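Local structure of BIFUNCTIONAL PROTEIN Proline utilization A (PutA) (Corynebacterium freiburgense, 5UX5) at residues 742-747 with 823-828; 749-754 with 761-766; 831-836 with 859-864. The protein probably carries out both steps of proline breakdown to glutamate, joining a flavin-dependent proline dehydrogenase and an NAD-dependent aldehyde dehydrogenase in one chain. One frame throughout, in Å; residues are numbered along the deposited sequence.

Contact 1 (742-747 with 823-828); sequences DQLIDA and PVLGIM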
ATOM      1  N   ASP A 742      10.326   2.724  20.749  1.00 41.82           N
ATOM      2  CA  ASP A 742      11.585   2.038  20.481  1.00 38.25           C
ATOM      3  C   ASP A 742      11.606   1.492  19.057  1.00 39.84           C
ATOM      4  O   ASP A 742      12.572   1.705  18.313  1.00 38.90           O
ATOM      5  CB  ASP A 742      11.802   0.890  21.466  1.00 38.91           C
ATOM      6  CG  ASP A 742      12.286   1.336  22.826  1.00 52.57           C
ATOM      7  OD1 ASP A 742      12.931   2.416  22.976  1.00 48.00           O
ATOM      8  OD2 ASP A 742      12.033   0.543  23.761  1.00 51.23           O
ATOM      9  N   GLN A 743      10.540   0.777  18.664  1.00 35.44           N
ATOM     10  CA  GLN A 743      10.497   0.161  17.336  1.00 34.01           C
ATOM     11  C   GLN A 743      10.491   1.202  16.222  1.00 40.95           C
ATOM     12  O   GLN A 743      11.144   1.009  15.186  1.00 35.53           O
ATOM     13  CB  GLN A 743       9.270  -0.745  17.204  1.00 33.02           C
ATOM     14  CG  GLN A 743       9.334  -1.995  18.064  1.00 39.74           C
ATOM     15  CD  GLN A 743      10.009  -3.146  17.348  1.00 44.52           C
ATOM     16  OE1 GLN A 743      11.227  -3.135  17.154  1.00 38.33           O
ATOM     17  NE2 GLN A 743       9.224  -4.145  16.948  1.00 47.47           N
ATOM     18  N   LEU A 744       9.726   2.291  16.392  1.00 40.34           N
ATOM     19  CA  LEU A 744       9.733   3.367  15.406  1.00 33.14           C
ATOM     20  C   LEU A 744      11.130   3.934  15.234  1.00 34.02           C
ATOM     21  O   LEU A 744      11.585   4.163  14.107  1.00 37.91           O
ATOM     22  CB  LEU A 744       8.764   4.476  15.817  1.00 41.70           C
ATOM     23  CG  LEU A 744       8.866   5.770  15.000  1.00 33.30           C
ATOM     24  CD1 LEU A 744       8.495   5.491  13.554  1.00 31.84           C
ATOM     25  CD2 LEU A 744       8.017   6.892  15.586  1.00 33.83           C
ATOM     26  N   ILE A 745      11.835   4.143  16.343  1.00 35.45           N
ATOM     27  CA  ILE A 745      13.206   4.640  16.266  1.00 36.49           C
ATOM     28  C   ILE A 745      14.085   3.663  15.494  1.00 36.01           C
ATOM     29  O   ILE A 745      14.802   4.052  14.564  1.00 37.18           O
ATOM     30  CB  ILE A 745      13.752   4.918  17.679  1.00 41.69           C
ATOM     31  CG1 ILE A 745      13.048   6.137  18.267  1.00 41.73           C
ATOM     32  CG2 ILE A 745      15.256   5.106  17.672  1.00 39.38           C
ATOM     33  CD1 ILE A 745      13.400   6.415  19.664  1.00 40.62           C
ATOM     34  N   ASP A 746      14.001   2.368  15.832  1.00 38.05           N
ATOM     35  CA  ASP A 746      14.808   1.360  15.148  1.00 35.27           C
ATOM     36  C   ASP A 746      14.505   1.334  13.650  1.00 35.41           C
ATOM     37  O   ASP A 746      15.413   1.295  12.809  1.00 34.03           O
ATOM     38  CB  ASP A 746      14.571  -0.004  15.792  1.00 35.08           C
ATOM     39  CG  ASP A 746      15.543  -1.074  15.291  1.00 46.80           C
ATOM     40  OD1 ASP A 746      16.591  -0.705  14.719  1.00 48.55           O
ATOM     41  OD2 ASP A 746      15.279  -2.285  15.491  1.00 47.57           O
ATOM     42  N   ALA A 747      13.226   1.359  13.295  1.00 35.07           N
ATOM     43  CA  ALA A 747      12.855   1.333  11.884  1.00 34.21           C
ATOM     44  C   ALA A 747      13.345   2.579  11.143  1.00 40.18           C
ATOM     45  O   ALA A 747      13.722   2.505   9.970  1.00 38.47           O
ATOM     46  CB  ALA A 747      11.342   1.181  11.764  1.00 31.80           C
ATOM     47  N   PRO A 823      11.432  14.970   5.321  1.00 48.65           N
ATOM     48  CA  PRO A 823      11.578  13.733   6.113  1.00 48.72           C
ATOM     49  C   PRO A 823      11.636  13.977   7.623  1.00 47.38           C
ATOM     50  O   PRO A 823      12.610  13.621   8.293  1.00 45.00           O
ATOM     51  CB  PRO A 823      12.895  13.158   5.579  1.00 45.76           C
ATOM     52  CG  PRO A 823      13.515  14.266   4.709  1.00 45.63           C
ATOM     53  CD  PRO A 823      12.730  15.499   4.891  1.00 41.09           C
ATOM     54  N   VAL A 824      10.578  14.578   8.170  1.00 40.68           N
ATOM     55  CA  VAL A 824      10.506  14.940   9.580  1.00 35.15           C
ATOM     56  C   VAL A 824       9.153  14.512  10.123  1.00 36.52           C
ATOM     57  O   VAL A 824       8.108  14.921   9.604  1.00 37.25           O
ATOM     58  CB  VAL A 824      10.693  16.452   9.800  1.00 36.40           C
ATOM     59  CG1 VAL A 824      10.763  16.780  11.293  1.00 44.78           C
ATOM     60  CG2 VAL A 824      11.905  16.978   9.039  1.00 42.14           C
ATOM     61  N   LEU A 825       9.179  13.734  11.191  1.00 34.58           N
ATOM     62  CA  LEU A 825       8.000  13.261  11.888  1.00 36.38           C
ATOM     63  C   LEU A 825       8.024  13.810  13.296  1.00 40.97           C
ATOM     64  O   LEU A 825       9.072  13.811  13.935  1.00 51.48           O
ATOM     65  CB  LEU A 825       7.987  11.745  11.947  1.00 41.20           C
ATOM     66  CG  LEU A 825       6.992  11.096  12.892  1.00 43.23           C
ATOM     67  CD1 LEU A 825       5.590  11.274  12.343  1.00 42.35           C
ATOM     68  CD2 LEU A 825       7.353   9.627  13.030  1.00 46.59           C
ATOM     69  N   GLY A 826       6.882  14.274  13.786  1.00 43.44           N
ATOM     70  CA  GLY A 826       6.772  14.773  15.155  1.00 45.54           C
ATOM     71  C   GLY A 826       5.844  13.893  15.974  1.00 43.42           C
ATOM     72  O   GLY A 826       4.794  13.464  15.486  1.00 40.00           O
ATOM     73  N   ILE A 827       6.217  13.654  17.230  1.00 42.69           N
ATOM     74  CA  ILE A 827       5.410  12.865  18.155  1.00 43.26           C
ATOM     75  C   ILE A 827       4.752  13.808  19.138  1.00 45.57           C
ATOM     76  O   ILE A 827       5.426  14.641  19.746  1.00 40.71           O
ATOM     77  CB  ILE A 827       6.242  11.824  18.920  1.00 43.59           C
ATOM     78  CG1 ILE A 827       7.082  10.993  17.952  1.00 37.65           C
ATOM     79  CG2 ILE A 827       5.318  10.951  19.785  1.00 38.57           C
ATOM     80  CD1 ILE A 827       7.960   9.991  18.634  1.00 38.17           C
ATOM     81  N   MET A 828       3.440  13.684  19.283  1.00 49.72           N
ATOM     82  CA  MET A 828       2.686  14.382  20.308  1.00 39.93           C
ATOM     83  C   MET A 828       2.184  13.357  21.305  1.00 43.60           C
ATOM     84  O   MET A 828       1.878  12.222  20.931  1.00 53.87           O
ATOM     85  CB  MET A 828       1.520  15.161  19.710  1.00 39.24           C
ATOM     86  CG  MET A 828       1.899  15.934  18.483  1.00 43.07           C
ATOM     87  SD  MET A 828       0.512  16.859  17.805  1.00 48.16           S
ATOM     88  CE  MET A 828       0.397  18.235  18.940  1.00 43.73           C
TER

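Contact 2 (749-754 with 761-766); sequences RTLRVG and TTMNGL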
ATOM      1  N   ARG A 749      15.998   4.688  11.893  1.00 41.36           N
ATOM      2  CA  ARG A 749      17.442   4.615  11.696  1.00 36.40           C
ATOM      3  C   ARG A 749      17.820   3.608  10.604  1.00 36.33           C
ATOM      4  O   ARG A 749      18.921   3.698  10.055  1.00 37.14           O
ATOM      5  CB  ARG A 749      18.137   4.272  13.011  1.00 37.63           C
ATOM      6  CG  ARG A 749      17.903   5.272  14.138  1.00 45.64           C
ATOM      7  CD  ARG A 749      19.006   5.160  15.231  1.00 52.87           C
ATOM      8  NE  ARG A 749      18.882   6.134  16.328  1.00 58.23           N
ATOM      9  CZ  ARG A 749      19.163   7.444  16.245  1.00 68.30           C
ATOM     10  NH1 ARG A 749      19.580   8.005  15.104  1.00 63.18           N
ATOM     11  NH2 ARG A 749      19.020   8.217  17.318  1.00 71.30           N
ATOM     12  N   THR A 750      16.943   2.645  10.276  1.00 36.23           N
ATOM     13  CA  THR A 750      17.270   1.618   9.286  1.00 44.73           C
ATOM     14  C   THR A 750      17.009   2.035   7.827  1.00 48.27           C
ATOM     15  O   THR A 750      17.575   1.425   6.917  1.00 58.21           O
ATOM     16  CB  THR A 750      16.513   0.318   9.627  1.00 43.46           C
ATOM     17  OG1 THR A 750      16.923  -0.136  10.920  1.00 33.79           O
ATOM     18  CG2 THR A 750      16.804  -0.800   8.649  1.00 40.25           C
ATOM     19  N   LEU A 751      16.209   3.061   7.564  1.00 45.77           N
ATOM     20  CA  LEU A 751      15.992   3.488   6.184  1.00 31.89           C
ATOM     21  C   LEU A 751      17.299   3.832   5.474  1.00 37.49           C
ATOM     22  O   LEU A 751      18.142   4.556   6.010  1.00 42.31           O
ATOM     23  CB  LEU A 751      15.065   4.697   6.150  1.00 31.62           C
ATOM     24  CG  LEU A 751      13.616   4.422   6.489  1.00 31.84           C
ATOM     25  CD1 LEU A 751      12.936   5.732   6.806  1.00 30.69           C
ATOM     26  CD2 LEU A 751      12.950   3.716   5.308  1.00 29.31           C
ATOM     27  N   ARG A 752      17.432   3.356   4.233  1.00 32.39           N
ATOM     28  CA  ARG A 752      18.614   3.622   3.412  1.00 42.01           C
ATOM     29  C   ARG A 752      18.359   4.903   2.613  1.00 47.86           C
ATOM     30  O   ARG A 752      17.494   4.928   1.729  1.00 45.38           O
ATOM     31  CB  ARG A 752      18.907   2.475   2.448  1.00 44.21           C
ATOM     32  CG  ARG A 752      19.108   1.084   3.037  1.00 53.11           C
ATOM     33  CD  ARG A 752      20.085   0.967   4.196  1.00 58.52           C
ATOM     34  NE  ARG A 752      19.946  -0.353   4.815  1.00 57.96           N
ATOM     35  CZ  ARG A 752      20.257  -0.641   6.078  1.00 57.06           C
ATOM     36  NH1 ARG A 752      20.737   0.308   6.896  1.00 49.12           N
ATOM     37  NH2 ARG A 752      20.073  -1.886   6.524  1.00 56.75           N
ATOM     38  N   VAL A 753      19.103   5.963   2.922  1.00 44.39           N
ATOM     39  CA  VAL A 753      18.963   7.245   2.246  1.00 35.02           C
ATOM     40  C   VAL A 753      19.894   7.263   1.041  1.00 35.73           C
ATOM     41  O   VAL A 753      21.074   6.917   1.152  1.00 43.45           O
ATOM     42  CB  VAL A 753      19.279   8.407   3.207  1.00 36.18           C
ATOM     43  CG1 VAL A 753      19.099   9.736   2.517  1.00 36.53           C
ATOM     44  CG2 VAL A 753      18.404   8.339   4.436  1.00 35.65           C
ATOM     45  N   GLY A 754      19.366   7.678  -0.103  1.00 38.82           N
ATOM     46  CA  GLY A 754      20.130   7.745  -1.336  1.00 37.73           C
ATOM     47  C   GLY A 754      19.245   8.226  -2.469  1.00 44.04           C
ATOM     48  O   GLY A 754      18.054   8.493  -2.284  1.00 50.32           O
ATOM     49  N   THR A 761      18.202   2.183  -2.400  1.00 31.69           N
ATOM     50  CA  THR A 761      17.511   3.277  -1.717  1.00 31.44           C
ATOM     51  C   THR A 761      16.118   2.860  -1.260  1.00 40.96           C
ATOM     52  O   THR A 761      15.298   2.380  -2.059  1.00 32.59           O
ATOM     53  CB  THR A 761      17.375   4.505  -2.639  1.00 31.73           C
ATOM     54  OG1 THR A 761      18.657   4.987  -3.042  1.00 44.54           O
ATOM     55  CG2 THR A 761      16.677   5.614  -1.923  1.00 32.83           C
ATOM     56  N   THR A 762      15.840   3.095   0.023  1.00 37.66           N
ATOM     57  CA  THR A 762      14.505   2.943   0.569  1.00 33.56           C
ATOM     58  C   THR A 762      13.918   4.257   1.074  1.00 37.24           C
ATOM     59  O   THR A 762      12.733   4.281   1.429  1.00 39.89           O
ATOM     60  CB  THR A 762      14.499   1.885   1.697  1.00 33.32           C
ATOM     61  OG1 THR A 762      15.613   2.080   2.576  1.00 42.16           O
ATOM     62  CG2 THR A 762      14.630   0.506   1.100  1.00 28.45           C
ATOM     63  N   MET A 763      14.711   5.333   1.155  1.00 37.79           N
ATOM     64  CA  MET A 763      14.194   6.702   1.270  1.00 36.82           C
ATOM     65  C   MET A 763      15.018   7.594   0.357  1.00 44.13           C
ATOM     66  O   MET A 763      16.218   7.769   0.585  1.00 47.04           O
ATOM     67  CB  MET A 763      14.216   7.268   2.688  1.00 30.84           C
ATOM     68  CG  MET A 763      13.518   8.620   2.701  1.00 39.67           C
ATOM     69  SD  MET A 763      13.966   9.746   3.996  1.00 48.40           S
ATOM     70  CE  MET A 763      13.306   8.896   5.369  1.00 39.31           C
ATOM     71  N   ASN A 764      14.375   8.146  -0.675  1.00 35.27           N
ATOM     72  CA  ASN A 764      15.056   8.922  -1.698  1.00 34.93           C
ATOM     73  C   ASN A 764      15.431  10.320  -1.190  1.00 41.77           C
ATOM     74  O   ASN A 764      15.183  10.697  -0.035  1.00 32.67           O
ATOM     75  CB  ASN A 764      14.197   8.978  -2.962  1.00 34.16           C
ATOM     76  CG  ASN A 764      12.710   9.188  -2.665  1.00 37.01           C
ATOM     77  OD1 ASN A 764      11.951   8.232  -2.394  1.00 38.95           O
ATOM     78  ND2 ASN A 764      12.287  10.438  -2.730  1.00 43.64           N
ATOM     79  N   GLY A 765      16.048  11.103  -2.086  1.00 46.68           N
ATOM     80  CA  GLY A 765      16.456  12.453  -1.770  1.00 34.56           C
ATOM     81  C   GLY A 765      15.356  13.461  -2.047  1.00 42.97           C
ATOM     82  O   GLY A 765      14.245  13.125  -2.453  1.00 38.58           O
ATOM     83  N   LEU A 766      15.674  14.726  -1.806  1.00 41.24           N
ATOM     84  CA  LEU A 766      14.717  15.790  -2.042  1.00 40.53           C
ATOM     85  C   LEU A 766      14.840  16.305  -3.467  1.00 44.06           C
ATOM     86  O   LEU A 766      15.829  16.060  -4.164  1.00 51.93           O
ATOM     87  CB  LEU A 766      14.901  16.939  -1.058  1.00 41.26           C
ATOM     88  CG  LEU A 766      14.928  16.640   0.438  1.00 41.59           C
ATOM     89  CD1 LEU A 766      15.379  17.921   1.126  1.00 37.44           C
ATOM     90  CD2 LEU A 766      13.574  16.104   1.008  1.00 34.47           C
TER

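Contact 3 (831-836 with 859-864); sequences ESLEQA and VELWKE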
ATOM      1  N   GLU A 831      -3.367  12.903  26.366  1.00 51.30           N
ATOM      2  CA  GLU A 831      -3.912  12.246  27.548  1.00 49.81           C
ATOM      3  C   GLU A 831      -5.094  11.337  27.241  1.00 52.22           C
ATOM      4  O   GLU A 831      -5.430  10.499  28.082  1.00 51.64           O
ATOM      5  CB  GLU A 831      -4.345  13.292  28.568  1.00 48.61           C
ATOM      6  N   SER A 832      -5.760  11.511  26.096  1.00 50.11           N
ATOM      7  CA  SER A 832      -6.952  10.725  25.793  1.00 44.69           C
ATOM      8  C   SER A 832      -7.200  10.754  24.298  1.00 44.53           C
ATOM      9  O   SER A 832      -6.720  11.644  23.593  1.00 46.30           O
ATOM     10  CB  SER A 832      -8.191  11.248  26.513  1.00 44.47           C
ATOM     11  OG  SER A 832      -8.694  12.376  25.821  1.00 48.39           O
ATOM     12  N   LEU A 833      -7.969   9.772  23.827  1.00 42.77           N
ATOM     13  CA  LEU A 833      -8.379   9.787  22.429  1.00 42.25           C
ATOM     14  C   LEU A 833      -9.123  11.082  22.093  1.00 43.36           C
ATOM     15  O   LEU A 833      -8.888  11.692  21.039  1.00 37.33           O
ATOM     16  CB  LEU A 833      -9.233   8.547  22.109  1.00 37.59           C
ATOM     17  CG  LEU A 833      -9.851   8.469  20.700  1.00 35.90           C
ATOM     18  CD1 LEU A 833      -8.816   8.504  19.602  1.00 34.54           C
ATOM     19  CD2 LEU A 833     -10.768   7.275  20.534  1.00 35.50           C
ATOM     20  N   GLU A 834     -10.005  11.536  22.985  1.00 47.03           N
ATOM     21  CA  GLU A 834     -10.774  12.745  22.687  1.00 50.10           C
ATOM     22  C   GLU A 834      -9.857  13.947  22.488  1.00 51.37           C
ATOM     23  O   GLU A 834     -10.049  14.737  21.554  1.00 50.25           O
ATOM     24  CB  GLU A 834     -11.790  12.998  23.797  1.00 47.00           C
ATOM     25  CG  GLU A 834     -13.004  12.084  23.710  1.00 52.84           C
ATOM     26  CD  GLU A 834     -12.695  10.629  24.129  1.00 68.85           C
ATOM     27  OE1 GLU A 834     -13.630   9.792  24.052  1.00 79.17           O
ATOM     28  OE2 GLU A 834     -11.534  10.314  24.519  1.00 60.59           O
ATOM     29  N   GLN A 835      -8.809  14.060  23.307  1.00 49.21           N
ATOM     30  CA  GLN A 835      -7.857  15.147  23.119  1.00 45.62           C
ATOM     31  C   GLN A 835      -7.049  14.973  21.834  1.00 44.05           C
ATOM     32  O   GLN A 835      -6.869  15.935  21.072  1.00 42.82           O
ATOM     33  CB  GLN A 835      -6.922  15.231  24.307  1.00 43.20           C
ATOM     34  CG  GLN A 835      -5.754  16.128  24.033  1.00 43.40           C
ATOM     35  CD  GLN A 835      -4.938  16.362  25.258  1.00 48.53           C
ATOM     36  OE1 GLN A 835      -4.272  15.454  25.765  1.00 45.65           O
ATOM     37  NE2 GLN A 835      -4.993  17.583  25.761  1.00 52.34           N
ATOM     38  N   ALA A 836      -6.552  13.751  21.578  1.00 38.91           N
ATOM     39  CA  ALA A 836      -5.789  13.492  20.359  1.00 37.36           C
ATOM     40  C   ALA A 836      -6.596  13.849  19.122  1.00 46.30           C
ATOM     41  O   ALA A 836      -6.050  14.402  18.158  1.00 40.74           O
ATOM     42  CB  ALA A 836      -5.364  12.028  20.291  1.00 38.14           C
ATOM     43  N   VAL A 859     -12.504   3.227  17.348  1.00 31.60           N
ATOM     44  CA  VAL A 859     -12.555   3.403  15.911  1.00 30.19           C
ATOM     45  C   VAL A 859     -13.860   4.074  15.509  1.00 36.88           C
ATOM     46  O   VAL A 859     -13.887   4.930  14.619  1.00 36.87           O
ATOM     47  CB  VAL A 859     -12.361   2.036  15.237  1.00 29.39           C
ATOM     48  CG1 VAL A 859     -12.679   2.110  13.754  1.00 28.14           C
ATOM     49  CG2 VAL A 859     -10.959   1.553  15.494  1.00 29.29           C
ATOM     50  N   GLU A 860     -14.964   3.718  16.171  1.00 37.40           N
ATOM     51  CA  GLU A 860     -16.235   4.290  15.762  1.00 39.93           C
ATOM     52  C   GLU A 860     -16.287   5.767  16.121  1.00 36.82           C
ATOM     53  O   GLU A 860     -16.631   6.608  15.275  1.00 41.25           O
ATOM     54  CB  GLU A 860     -17.393   3.495  16.379  1.00 50.13           C
ATOM     55  CG  GLU A 860     -18.549   3.153  15.386  1.00 65.00           C
ATOM     56  CD  GLU A 860     -18.113   2.387  14.103  1.00 73.17           C
ATOM     57  OE1 GLU A 860     -17.169   1.548  14.135  1.00 70.09           O
ATOM     58  OE2 GLU A 860     -18.742   2.633  13.044  1.00 77.77           O
ATOM     59  N   LEU A 861     -15.836   6.111  17.327  1.00 32.86           N
ATOM     60  CA  LEU A 861     -15.712   7.515  17.692  1.00 36.19           C
ATOM     61  C   LEU A 861     -14.819   8.255  16.699  1.00 38.12           C
ATOM     62  O   LEU A 861     -15.196   9.312  16.170  1.00 35.83           O
ATOM     63  CB  LEU A 861     -15.183   7.621  19.113  1.00 34.89           C
ATOM     64  CG  LEU A 861     -14.977   9.014  19.675  1.00 38.85           C
ATOM     65  CD1 LEU A 861     -16.280   9.774  19.689  1.00 36.35           C
ATOM     66  CD2 LEU A 861     -14.363   8.897  21.061  1.00 37.28           C
ATOM     67  N   TRP A 862     -13.652   7.680  16.385  1.00 36.29           N
ATOM     68  CA  TRP A 862     -12.733   8.335  15.456  1.00 37.78           C
ATOM     69  C   TRP A 862     -13.369   8.521  14.068  1.00 38.10           C
ATOM     70  O   TRP A 862     -13.199   9.577  13.449  1.00 39.22           O
ATOM     71  CB  TRP A 862     -11.399   7.564  15.361  1.00 30.08           C
ATOM     72  CG  TRP A 862     -10.362   8.330  14.555  1.00 33.36           C
ATOM     73  CD1 TRP A 862      -9.559   9.335  15.005  1.00 41.28           C
ATOM     74  CD2 TRP A 862     -10.047   8.164  13.171  1.00 28.04           C
ATOM     75  NE1 TRP A 862      -8.756   9.801  13.994  1.00 29.14           N
ATOM     76  CE2 TRP A 862      -9.038   9.104  12.856  1.00 27.95           C
ATOM     77  CE3 TRP A 862     -10.514   7.312  12.169  1.00 27.05           C
ATOM     78  CZ2 TRP A 862      -8.495   9.222  11.587  1.00 26.91           C
ATOM     79  CZ3 TRP A 862      -9.973   7.430  10.907  1.00 26.02           C
ATOM     80  CH2 TRP A 862      -8.969   8.381  10.626  1.00 30.87           C
ATOM     81  N   LYS A 863     -14.059   7.497  13.533  1.00 40.68           N
ATOM     82  CA  LYS A 863     -14.694   7.657  12.216  1.00 39.78           C
ATOM     83  C   LYS A 863     -15.674   8.818  12.212  1.00 40.68           C
ATOM     84  O   LYS A 863     -15.801   9.530  11.206  1.00 39.86           O
ATOM     85  CB  LYS A 863     -15.459   6.399  11.784  1.00 27.50           C
ATOM     86  CG  LYS A 863     -14.619   5.208  11.380  1.00 42.10           C
ATOM     87  CD  LYS A 863     -15.430   4.182  10.546  1.00 49.70           C
ATOM     88  CE  LYS A 863     -16.940   4.184  10.921  1.00 55.75           C
ATOM     89  NZ  LYS A 863     -17.875   3.610   9.895  1.00 52.48           N
ATOM     90  N   GLU A 864     -16.343   9.055  13.334  1.00 35.20           N
ATOM     91  CA  GLU A 864     -17.350  10.097  13.344  1.00 30.13           C
ATOM     92  C   GLU A 864     -16.749  11.460  13.636  1.00 32.24           C
ATOM     93  O   GLU A 864     -17.205  12.454  13.072  1.00 31.18           O
ATOM     94  CB  GLU A 864     -18.440   9.747  14.373  1.00 36.09           C
ATOM     95  CG  GLU A 864     -19.809  10.465  14.194  1.00 56.47           C
ATOM     96  CD  GLU A 864     -20.540  10.111  12.858  1.00 63.46           C
ATOM     97  OE1 GLU A 864     -20.069   9.225  12.087  1.00 60.73           O
ATOM     98  OE2 GLU A 864     -21.611  10.706  12.598  1.00 61.38           O
TER

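Contact 1 (742-747 with 823-828)
With chi1 at 169° in Leu744 and 167° in Leu825, each leucine turns CG away from its own backbone nitrogen, and the two side chains extend from helix and strand until they meet tip to tip. This is helix-on-sheet packing in the alpha/beta fold of the aldehyde dehydrogenase part: one turn of helix 740-750 lies over strand 824-830, which pairs in parallel with strands 728-734 and 804-807. The backbones stay well apart, as the 10.6 Å between Leu744 CA and Leu825 CA shows, and the gap is bridged by hydrocarbon without any hydrogen bond across it. Leu744 alone in 742-747 makes the touch, and the interface is correspondingly small, 93 Å² summed over both sides. Leu825 and Ile827, two residues apart on the strand, both direct CB toward the helix, while the intervening Gly826 bonds through its backbone to Ser729 and Val731. Tyr714 of helix 706-718 and Ile805 of strand 804-807 also pack on Leu744, which is buried. A single methyl, Leu744 CD2, serves both partners on the strand: it lies 3.8 Å from Leu825 CD2 and 4.3 Å from Ile827 CD1.

Contact 2 (749-754 with 761-766)
Arg752 and Thr762 lie alongside each other, their side chains directed alike, where the chain leaving helix 740-750 meets the loop that follows it. The arginine can be traced outward. Its CB sits 3.3 Å from Thr762 OG1, and CG is still near, 3.7 Å from that same Thr762 OG1. The chain then bends at chi2 (-50°) and leads away from 761-766. One face of the guanidinium is approached by Thr750 O, 3.2 Å above its plane and displaced from the centre of the group, and the tip ends in a salt bridge from NH2 to OD2 of Asp164, in the proline dehydrogenase part.

The backbones form a single beta bridge, Val753 with Met763, whose bonding pattern is that of a parallel pair: Met763 N donates to Arg752 O (2.9 Å), and Gly754 N to Met763 O (3.2 Å). Arg752 O is gripped twice, because Thr762 N also donates to it, at 3.0 Å. The Thr762 bond lies in the carbonyl plane on a lone pair, whereas Met763 N is tilted 34° from that plane. One residue before the bridge on each segment, Thr762 OG1 accepts from Arg752 N at 2.8 Å with an N-H...O angle of 158°, a side chain standing in for a backbone carbonyl. The apolar edge is Leu751, whose CD1 meets Met763 CE at 3.5 Å as the two chains cross obliquely; Phe718 packs on both.

The chemistry thus divides the work: peptide groups and one hydroxyl fix how the two segments are aligned, while Arg752 NH2 pairs with Asp164, to whose backbone N Thr750 OG1 is also bonded, which is consistent with a link between the two enzymatic parts.

Contact 3 (831-836 with 859-864)
The helix start that presents Leu833 and Glu834 to Leu861 is held by a nearly straight bond, Glu831 N to Gln835 OE1, at 2.8 Å and 172°, with the donor approaching nearly along the C=O axis. The helix is capped separately: Ser832 is the N-cap residue, and its OG accepts from Gln835 N at 3.0 Å. Gln835 is therefore held at both its backbone nitrogen and its amide oxygen.

Across the contact no hydrogen bond is found, and the evidence is of apolar packing between two helices of the aldehyde dehydrogenase fold. Leu833 and Leu861 pass alongside one another, oppositely directed, with Leu833 CD2 4.0 Å from Leu861 CD2. Both use an extended first torsion (175° and 180°) that carries the branch away from the backbone nitrogen and toward the other helix. The side chain of Glu834, which is exposed, bends at chi2 and crosses that of Leu861 at about a right angle, its OE1 end beside Leu861 CD2.

Deeper in, Trp862 NE1 bonds to Gln840 OE1, a direct link between helices 833-841 and 856-865. Leu833 and Trp862 both rest on Ile851 of strand 845-852; Trp862 continues over Ala871 and Ile873 of strand 870-873, while Ala836 reaches Ala830 of strand 824-830 and Ile732 and Val734 of strand 728-734.

Overall arrangement
Contacts 1 and 2 share helix 740-750: its body packs on strand 824-830 in contact 1, and the chain leaving its end bridges to 761-766 in contact 2. Their centres are 14 Å apart and they touch directly, Pro823 CB lying 3.9 Å from Met763 SD and Pro823 CD 4.0 Å from Leu766 CD2. Contact 3 begins where strand 824-830 ends, with its centre 21 Å from that of contact 1; from contact 2 its nearest atoms are about 22 Å away. All three lie in the aldehyde dehydrogenase part. In contact 2, the side chain of Asn764 is about 14 Å from the bound NAD, too far to touch it.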